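Local coordinates for protein scyllo-inositol 2-dehydrogenase (NADP(+)) IolW (Bacillus subtilis subsp. subtilis, PDB 3GDO) that catalyses the reversible NADPH-dependent reduction of scyllo-inosose to scyllo-inositol and cannot use NADH in place of NADPH, at residues G173-D177 with I333-M337; I182-T186 with A224-G228; D245-Y251 with F278-T284; I253-E257 with N299-L303. All coordinates share one frame. Residue numbers count along the deposited sequence, not the author numbering.

Contact 1 of 4, residues G173-D177 with I333-M337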
# COMPACT_ATOMS: atom_id res chain seq x y z
N GLY B 173 -7.29 20.25 3.43
CA GLY B 173 -6.29 19.24 3.05
C GLY B 173 -6.96 17.95 2.61
O GLY B 173 -8.19 17.80 2.73
N THR B 174 -6.15 16.99 2.15
CA THR B 174 -6.74 15.86 1.45
C THR B 174 -7.25 14.74 2.38
O THR B 174 -8.04 13.91 1.94
CB THR B 174 -5.74 15.22 0.49
OG1 THR B 174 -4.55 14.96 1.24
CG2 THR B 174 -5.45 16.14 -0.77
N LEU B 175 -6.79 14.68 3.62
CA LEU B 175 -7.31 13.68 4.56
C LEU B 175 -8.78 13.98 4.92
O LEU B 175 -9.65 13.09 4.89
CB LEU B 175 -6.41 13.59 5.82
CG LEU B 175 -6.90 12.69 6.96
CD1 LEU B 175 -7.05 11.20 6.51
CD2 LEU B 175 -6.00 12.82 8.21
N TYR B 176 -9.08 15.25 5.23
CA TYR B 176 -10.48 15.66 5.38
C TYR B 176 -11.27 15.52 4.08
O TYR B 176 -12.38 14.98 4.07
CB TYR B 176 -10.58 17.11 5.82
CG TYR B 176 -10.38 17.29 7.31
CD1 TYR B 176 -9.16 17.76 7.81
CD2 TYR B 176 -11.40 17.00 8.20
CE1 TYR B 176 -8.99 17.95 9.20
CE2 TYR B 176 -11.24 17.17 9.58
CZ TYR B 176 -10.04 17.64 10.07
OH TYR B 176 -9.91 17.80 11.44
N ASP B 177 -10.70 15.99 2.99
CA ASP B 177 -11.48 16.06 1.76
C ASP B 177 -11.66 14.69 1.06
O ASP B 177 -12.76 14.36 0.61
CB ASP B 177 -10.85 17.05 0.81
CG ASP B 177 -11.68 17.24 -0.42
OD1 ASP B 177 -12.93 17.10 -0.35
OD2 ASP B 177 -11.12 17.55 -1.47
N ILE B 333 -10.04 10.66 11.79
CA ILE B 333 -9.20 11.73 11.23
C ILE B 333 -8.34 12.41 12.32
O ILE B 333 -7.14 12.58 12.13
CB ILE B 333 -10.04 12.74 10.42
CG1 ILE B 333 -10.50 12.10 9.11
CG2 ILE B 333 -9.25 13.95 10.08
CD1 ILE B 333 -11.46 12.96 8.37
N GLU B 334 -8.94 12.72 13.48
CA GLU B 334 -8.20 13.37 14.58
C GLU B 334 -7.14 12.48 15.17
O GLU B 334 -6.04 12.95 15.51
CB GLU B 334 -9.16 13.87 15.69
CG GLU B 334 -9.91 15.17 15.32
CD GLU B 334 -10.72 15.80 16.50
OE1 GLU B 334 -10.31 16.87 17.01
OE2 GLU B 334 -11.75 15.23 16.92
N ALA B 335 -7.44 11.20 15.28
CA ALA B 335 -6.46 10.22 15.80
C ALA B 335 -5.28 10.02 14.83
O ALA B 335 -4.14 9.86 15.26
CB ALA B 335 -7.14 8.87 16.11
N ALA B 336 -5.57 10.00 13.54
CA ALA B 336 -4.51 10.00 12.50
C ALA B 336 -3.60 11.21 12.64
O ALA B 336 -2.38 11.07 12.54
CB ALA B 336 -5.14 10.00 11.10
N MET B 337 -4.18 12.39 12.84
CA MET B 337 -3.39 13.64 12.93
C MET B 337 -2.52 13.58 14.16
O MET B 337 -1.33 13.95 14.14
CB MET B 337 -4.32 14.85 12.92
CG MET B 337 -5.17 14.97 11.61
SD MET B 337 -6.41 16.33 11.53
CE MET B 337 -5.34 17.73 11.66
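Gly173 holds the N-cap position of helix 174-190, and Asp177 N bonds back to Gly173 O at 3.1 Å; across from this first turn runs a middle portion of helix 323-342, with Met337 N to Ile333 O at 3.0 Å. The backbones come closest at Tyr176 and Ile333, whose CA atoms are 7.2 Å apart. This is helix-helix packing in the C-terminal alpha/beta domain of the Gfo/Idh/MocA family, and it illustrates how two segments can meet through side chains alone, with no hydrogen bond between them. Leu175 points into the gap, its CD2 lying 3.9 Å from Ile333 CG2, 4.1 Å from Ala336 CB and 4.1 Å from Met337 CG, while Leu175 and Ala336 both also pack on Leu215 of strand 212-219. Ile333 CG2 makes a CH-pi contact, 3.9 Å from the Tyr176 ring centroid. The Tyr176 hydroxyl is hydrogen-bonded to Ala100 O, and Met337 SD adds an oblique Met-aromatic contact, 3.8 Å from Tyr176 OH.

Contact 2 of 4, residues I182-T186 with A224-G228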
# COMPACT_ATOMS: atom_id res chain seq x y z
N ILE B 182 -13.03 7.31 2.19
CA ILE B 182 -12.59 5.91 2.23
C ILE B 182 -12.52 5.39 3.66
O ILE B 182 -12.65 4.19 3.91
CB ILE B 182 -11.28 5.70 1.39
CG1 ILE B 182 -10.12 6.58 1.89
CG2 ILE B 182 -11.55 6.01 -0.10
CD1 ILE B 182 -8.72 6.16 1.25
N ILE B 183 -12.38 6.33 4.62
CA ILE B 183 -12.54 6.04 6.03
C ILE B 183 -14.00 5.63 6.32
O ILE B 183 -14.26 4.64 7.01
CB ILE B 183 -12.14 7.25 6.88
CG1 ILE B 183 -10.62 7.42 6.89
CG2 ILE B 183 -12.68 7.13 8.35
CD1 ILE B 183 -10.16 8.80 7.50
N ASP B 184 -14.95 6.36 5.76
CA ASP B 184 -16.37 6.08 6.00
C ASP B 184 -16.70 4.68 5.50
O ASP B 184 -17.43 3.89 6.17
CB ASP B 184 -17.28 7.12 5.30
CG ASP B 184 -18.79 6.79 5.45
OD1 ASP B 184 -19.33 6.96 6.56
OD2 ASP B 184 -19.45 6.37 4.44
N GLN B 185 -16.16 4.36 4.32
CA GLN B 185 -16.41 3.06 3.71
C GLN B 185 -15.88 1.96 4.62
O GLN B 185 -16.57 0.95 4.87
CB GLN B 185 -15.72 2.98 2.36
CG GLN B 185 -16.44 3.79 1.28
CD GLN B 185 -15.81 3.67 -0.11
OE1 GLN B 185 -14.66 3.29 -0.25
NE2 GLN B 185 -16.59 3.98 -1.13
N THR B 186 -14.68 2.18 5.15
CA THR B 186 -14.02 1.21 6.02
C THR B 186 -14.80 1.02 7.32
O THR B 186 -14.96 -0.14 7.78
CB THR B 186 -12.55 1.61 6.37
OG1 THR B 186 -11.86 1.97 5.16
CG2 THR B 186 -11.85 0.47 7.04
N ALA B 224 -6.46 -2.49 7.89
CA ALA B 224 -7.09 -1.65 6.87
C ALA B 224 -6.09 -0.55 6.64
O ALA B 224 -5.64 0.09 7.61
CB ALA B 224 -8.44 -1.08 7.37
N ILE B 225 -5.71 -0.33 5.37
CA ILE B 225 -4.63 0.61 5.06
C ILE B 225 -5.24 1.63 4.10
O ILE B 225 -5.72 1.22 3.04
CB ILE B 225 -3.42 -0.06 4.35
CG1 ILE B 225 -2.83 -1.27 5.11
CG2 ILE B 225 -2.37 1.00 3.89
CD1 ILE B 225 -2.38 -1.03 6.49
N LEU B 226 -5.22 2.92 4.45
CA LEU B 226 -5.89 3.93 3.62
C LEU B 226 -4.91 5.04 3.35
O LEU B 226 -4.31 5.59 4.30
CB LEU B 226 -7.12 4.53 4.33
CG LEU B 226 -8.14 3.53 4.85
CD1 LEU B 226 -9.07 4.23 5.86
CD2 LEU B 226 -8.92 2.93 3.70
N TYR B 227 -4.68 5.31 2.06
CA TYR B 227 -3.60 6.21 1.71
C TYR B 227 -3.90 6.96 0.45
O TYR B 227 -4.75 6.55 -0.36
CB TYR B 227 -2.26 5.44 1.62
CG TYR B 227 -2.16 4.45 0.50
CD1 TYR B 227 -1.64 4.85 -0.75
CD2 TYR B 227 -2.59 3.10 0.67
CE1 TYR B 227 -1.53 3.95 -1.78
CE2 TYR B 227 -2.48 2.18 -0.39
CZ TYR B 227 -1.94 2.62 -1.61
OH TYR B 227 -1.81 1.75 -2.68
N GLY B 228 -3.18 8.05 0.27
CA GLY B 228 -3.47 8.99 -0.80
C GLY B 228 -2.30 9.94 -0.93
O GLY B 228 -1.81 10.48 0.08
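Leu226 gives up more surface to this contact than any other residue, 88 Å², because its side chain leaves strand 222-228 directly toward the helix and is met there by three residues. Ile182 reaches it from the first turn of the segment, with Ile182 CD1 3.8 Å from Leu226 CB; Ile183 comes in from the flank, its CG1 3.7 Å from Leu226 CD1; and Thr186, one turn further on, brings OG1 to 3.4 Å from Leu226 CD2. Ile182, covered over 52 Å², continues past Leu226 so that its CD1 lies 4.2 Å from Tyr227 N, and it also touches Val151 on the neighbouring strand. Such layering of a helix on a sheet is the basic construction of the C-terminal alpha/beta domain: the axes of helix 182-186 and strand 224-228 run nearly antiparallel, at 168°, and approach to 9.7 Å. Alternation along the strand does the sorting, since Ala224 and Leu226 point to the helix whereas Ile225 and Tyr227 point away and pack on Tyr212 and Gln150 of the second subunit. Thr186, with 47 Å² covered, can sit in this apolar layer because its hydroxyl is satisfied within its own helix, donating from OG1 to Ile182 O at 2.7 Å. Its methyl faces the strand, Thr186 CG2 lying 3.8 Å from Ala224 CB.

Contact 3 of 4, residues D245-Y251 with F278-T284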
# COMPACT_ATOMS: atom_id res chain seq x y z
N ASP B 245 -9.79 -16.91 1.02
CA ASP B 245 -9.93 -17.73 -0.20
C ASP B 245 -9.84 -16.95 -1.48
O ASP B 245 -9.72 -17.52 -2.57
CB ASP B 245 -11.37 -18.29 -0.23
CG ASP B 245 -11.46 -19.63 0.42
OD1 ASP B 245 -12.51 -20.31 0.24
OD2 ASP B 245 -10.46 -20.02 1.09
N SER B 246 -10.00 -15.63 -1.35
CA SER B 246 -10.16 -14.77 -2.50
C SER B 246 -9.57 -13.38 -2.26
O SER B 246 -9.35 -12.96 -1.12
CB SER B 246 -11.64 -14.66 -2.85
OG SER B 246 -12.37 -14.32 -1.69
N SER B 247 -9.31 -12.70 -3.38
CA SER B 247 -8.77 -11.34 -3.46
C SER B 247 -9.59 -10.59 -4.50
O SER B 247 -9.95 -11.17 -5.57
CB SER B 247 -7.34 -11.37 -3.99
OG SER B 247 -6.41 -11.77 -3.02
N PHE B 248 -9.89 -9.33 -4.20
CA PHE B 248 -10.56 -8.44 -5.17
C PHE B 248 -9.63 -7.28 -5.42
O PHE B 248 -9.21 -6.59 -4.47
CB PHE B 248 -11.91 -7.97 -4.63
CG PHE B 248 -12.77 -7.26 -5.66
CD1 PHE B 248 -13.20 -7.92 -6.82
CD2 PHE B 248 -13.18 -5.93 -5.46
CE1 PHE B 248 -13.99 -7.28 -7.77
CE2 PHE B 248 -13.97 -5.26 -6.39
CZ PHE B 248 -14.38 -5.94 -7.57
N ILE B 249 -9.26 -7.06 -6.69
CA ILE B 249 -8.33 -5.96 -7.03
C ILE B 249 -9.00 -5.14 -8.09
O ILE B 249 -9.42 -5.68 -9.11
CB ILE B 249 -6.99 -6.40 -7.63
CG1 ILE B 249 -6.27 -7.48 -6.77
CG2 ILE B 249 -6.11 -5.16 -7.94
CD1 ILE B 249 -5.92 -7.07 -5.43
N LYS B 250 -9.12 -3.83 -7.87
CA LYS B 250 -9.84 -3.00 -8.83
C LYS B 250 -9.25 -1.61 -8.98
O LYS B 250 -8.87 -0.98 -7.97
CB LYS B 250 -11.32 -2.88 -8.40
CG LYS B 250 -12.17 -2.09 -9.43
CD LYS B 250 -13.68 -2.07 -9.05
CE LYS B 250 -14.50 -1.35 -10.13
NZ LYS B 250 -13.85 -0.02 -10.63
N TYR B 251 -9.20 -1.15 -10.23
CA TYR B 251 -8.79 0.23 -10.56
C TYR B 251 -10.01 1.13 -10.84
O TYR B 251 -11.09 0.65 -11.14
CB TYR B 251 -7.90 0.25 -11.81
CG TYR B 251 -6.54 -0.43 -11.70
CD1 TYR B 251 -5.36 0.34 -11.75
CD2 TYR B 251 -6.44 -1.81 -11.55
CE1 TYR B 251 -4.10 -0.24 -11.66
CE2 TYR B 251 -5.16 -2.44 -11.46
CZ TYR B 251 -4.00 -1.63 -11.53
OH TYR B 251 -2.76 -2.18 -11.47
N PHE B 278 -12.46 -1.21 -16.43
CA PHE B 278 -12.17 -0.92 -15.02
C PHE B 278 -12.85 -1.86 -14.07
O PHE B 278 -12.73 -1.69 -12.85
CB PHE B 278 -12.53 0.53 -14.68
CG PHE B 278 -11.57 1.54 -15.29
CD1 PHE B 278 -10.32 1.76 -14.72
CD2 PHE B 278 -11.91 2.25 -16.42
CE1 PHE B 278 -9.43 2.70 -15.28
CE2 PHE B 278 -11.02 3.18 -17.00
CZ PHE B 278 -9.78 3.41 -16.42
N TYR B 279 -13.57 -2.86 -14.61
CA TYR B 279 -14.25 -3.85 -13.78
C TYR B 279 -13.17 -4.52 -12.92
O TYR B 279 -12.05 -4.76 -13.41
CB TYR B 279 -14.97 -4.92 -14.62
CG TYR B 279 -16.21 -4.48 -15.43
CD1 TYR B 279 -16.80 -3.21 -15.27
CD2 TYR B 279 -16.82 -5.39 -16.32
CE1 TYR B 279 -17.95 -2.84 -16.00
CE2 TYR B 279 -17.97 -5.04 -17.06
CZ TYR B 279 -18.52 -3.76 -16.89
OH TYR B 279 -19.63 -3.42 -17.61
N GLY B 280 -13.50 -4.81 -11.66
CA GLY B 280 -12.57 -5.47 -10.76
C GLY B 280 -12.31 -6.93 -11.12
O GLY B 280 -13.14 -7.58 -11.75
N LYS B 281 -11.14 -7.44 -10.72
CA LYS B 281 -10.84 -8.87 -10.83
C LYS B 281 -10.90 -9.56 -9.48
O LYS B 281 -10.25 -9.13 -8.51
CB LYS B 281 -9.47 -9.11 -11.49
CG LYS B 281 -9.40 -8.40 -12.83
CD LYS B 281 -8.14 -8.71 -13.63
CE LYS B 281 -8.36 -8.25 -15.09
NZ LYS B 281 -7.14 -8.40 -15.94
N LEU B 282 -11.71 -10.61 -9.43
CA LEU B 282 -11.83 -11.47 -8.27
C LEU B 282 -11.07 -12.75 -8.56
O LEU B 282 -11.33 -13.44 -9.55
CB LEU B 282 -13.30 -11.79 -7.96
CG LEU B 282 -13.59 -12.66 -6.73
CD1 LEU B 282 -13.50 -11.86 -5.43
CD2 LEU B 282 -14.96 -13.32 -6.83
N THR B 283 -10.14 -13.07 -7.67
CA THR B 283 -9.37 -14.30 -7.74
C THR B 283 -9.80 -15.18 -6.58
O THR B 283 -9.82 -14.72 -5.43
CB THR B 283 -7.90 -14.00 -7.66
OG1 THR B 283 -7.55 -13.24 -8.81
CG2 THR B 283 -7.07 -15.27 -7.63
N THR B 284 -10.19 -16.42 -6.91
CA THR B 284 -10.62 -17.42 -5.91
C THR B 284 -9.76 -18.70 -5.95
O THR B 284 -9.50 -19.24 -7.02
CB THR B 284 -12.12 -17.76 -6.06
OG1 THR B 284 -12.89 -16.55 -6.06
CG2 THR B 284 -12.59 -18.64 -4.92
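Four backbone hydrogen bonds join the strands: Ser247 N to Thr283 O at 2.9 Å and Thr283 N to Ser247 O at 2.8 Å, then Ile249 N to Lys281 O and Lys281 N to Ile249 O, both 2.9 Å. At one end Lys250 NZ donates to Phe278 O at 3.0 Å and to Tyr251 O at 2.9 Å, and forms a salt bridge with Asp274. The pattern is that of an antiparallel pair within the large mixed sheet, with Ser246-Thr284 and Phe248-Leu282 as non-hydrogen-bonded pairs. Phe248 and Leu282 supply the apolar part of one face, Phe248 CD1 lying 4.0 Å from Leu282 CB, and Phe248 packs on helix 129-139. With no side chain, Gly280 leaves the ring room, Phe248 CZ coming to 3.7 Å from Gly280 CA; a CB would clash. Ser247, Ile249 and Thr283 on the other face meet the second subunit. The backbone bonds would serve other registers; Phe248 beside Gly280 and Lys250 bonded to Phe278 O are specific to this one.

Contact 4 of 4, residues I253-E257 with N299-L303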
# COMPACT_ATOMS: atom_id res chain seq x y z
N ILE B 253 -12.39 5.00 -10.67
CA ILE B 253 -13.20 5.79 -9.76
C ILE B 253 -14.61 5.88 -10.35
O ILE B 253 -14.80 5.81 -11.58
CB ILE B 253 -12.52 7.17 -9.55
CG1 ILE B 253 -12.83 7.74 -8.14
CG2 ILE B 253 -12.76 8.12 -10.78
CD1 ILE B 253 -12.70 9.25 -8.04
N ASP B 254 -15.61 5.98 -9.47
CA ASP B 254 -17.03 6.12 -9.84
C ASP B 254 -17.24 7.30 -10.79
O ASP B 254 -16.67 8.37 -10.58
CB ASP B 254 -17.88 6.23 -8.57
CG ASP B 254 -19.36 6.42 -8.86
OD1 ASP B 254 -20.15 5.45 -8.70
OD2 ASP B 254 -19.71 7.56 -9.22
N GLY B 255 -18.00 7.08 -11.87
CA GLY B 255 -18.29 8.11 -12.88
C GLY B 255 -19.40 9.15 -12.58
O GLY B 255 -19.54 10.13 -13.31
N GLN B 256 -20.17 9.00 -11.49
CA GLN B 256 -21.31 9.94 -11.25
C GLN B 256 -20.98 11.43 -11.10
O GLN B 256 -21.64 12.28 -11.71
CB GLN B 256 -22.17 9.49 -10.09
CG GLN B 256 -22.76 8.11 -10.25
CD GLN B 256 -23.44 7.71 -8.99
OE1 GLN B 256 -24.60 8.09 -8.74
NE2 GLN B 256 -22.69 7.02 -8.11
N GLU B 257 -19.99 11.77 -10.29
CA GLU B 257 -19.62 13.17 -10.21
C GLU B 257 -19.26 13.80 -11.55
O GLU B 257 -19.62 14.94 -11.79
CB GLU B 257 -18.53 13.41 -9.17
CG GLU B 257 -19.07 13.35 -7.76
CD GLU B 257 -18.20 14.10 -6.78
OE1 GLU B 257 -18.65 14.34 -5.65
OE2 GLU B 257 -17.06 14.46 -7.15
N ASN B 299 -24.09 -0.72 -10.74
CA ASN B 299 -24.21 0.70 -11.08
C ASN B 299 -24.16 1.57 -9.82
O ASN B 299 -24.70 1.21 -8.82
CB ASN B 299 -25.50 0.97 -11.90
CG ASN B 299 -25.38 0.48 -13.36
OD1 ASN B 299 -24.78 -0.56 -13.61
ND2 ASN B 299 -25.95 1.22 -14.31
N GLY B 300 -23.46 2.70 -9.88
CA GLY B 300 -23.44 3.63 -8.75
C GLY B 300 -24.82 4.29 -8.63
O GLY B 300 -25.50 4.51 -9.65
N SER B 301 -25.23 4.60 -7.40
CA SER B 301 -26.63 5.04 -7.14
C SER B 301 -26.73 6.10 -6.05
O SER B 301 -27.21 5.81 -4.94
CB SER B 301 -27.45 3.80 -6.74
OG SER B 301 -28.82 4.11 -6.60
N TYR B 302 -26.26 7.32 -6.33
CA TYR B 302 -26.29 8.38 -5.32
C TYR B 302 -27.74 8.76 -4.94
O TYR B 302 -27.98 9.24 -3.84
CB TYR B 302 -25.56 9.66 -5.79
CG TYR B 302 -24.01 9.60 -5.84
CD1 TYR B 302 -23.29 8.58 -5.21
CD2 TYR B 302 -23.29 10.59 -6.51
CE1 TYR B 302 -21.89 8.54 -5.25
CE2 TYR B 302 -21.86 10.57 -6.56
CZ TYR B 302 -21.19 9.55 -5.94
OH TYR B 302 -19.81 9.52 -5.97
N LEU B 303 -28.68 8.57 -5.87
CA LEU B 303 -30.12 8.78 -5.60
C LEU B 303 -30.56 8.04 -4.36
O LEU B 303 -31.43 8.53 -3.61
CB LEU B 303 -30.98 8.32 -6.78
CG LEU B 303 -30.87 9.14 -8.07
CD1 LEU B 303 -31.80 8.53 -9.17
CD2 LEU B 303 -31.23 10.63 -7.78
O HOH W 1 -18.77 10.04 -8.55
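Tyr302 lays its ring over the end of Gln256, whose OE1 sits above one ring face, 3.3 Å from Tyr302 CG. The same OE1 accepts from Tyr302 N at 3.0 Å and also from Trp271, so the oxygen binds the backbone of Tyr302 while lying over its ring. Glu257 meets the ring at its edge, with Glu257 CG 4.1 Å from Tyr302 CE2. What places Gln256 is a helix cap: Asp254 OD2 accepts from Gln256 N at 2.7 Å at the start of helix 256-261, while Gln256 NE2 donates to Asp254 OD1 at 3.0 Å. In this way a capping residue orients a side chain that then grips a loop of the same C-terminal domain, the one leading to helix 303-315. Gly300 fits where a CB would clash with Asp254 OD1 and Gln256 NE2. Water 1 donates to Asp254 OD2 at 2.7 Å and to Tyr302 OH, itself also hydrogen-bonded to Asp128, at 2.8 Å, and accepts from Glu257 N at 2.7 Å.

How the contacts relate
From the N terminus the chain first forms the Rossmann domain; all four contacts lie in the C-terminal domain that follows. Contact 1 opens at the start of helix 174-190 and closes only at helix 323-342, so the other three nest inside its loop. Contact 2 uses the same helix and closes early, at strand 222-228; it touches contact 1 where Ile183 CD1 lies 3.7 Å from Ile333 CG1. Contacts 3 and 4 come next and cross, their segments alternating: contact 3 pairs strand 246-250 with strand 280-286, and contact 4 joins the turn into helix 256-261 to the loop before helix 303-315. Contacts 2 and 3, centres about 18 Å apart, both reach the same mixed sheet and meet the second subunit.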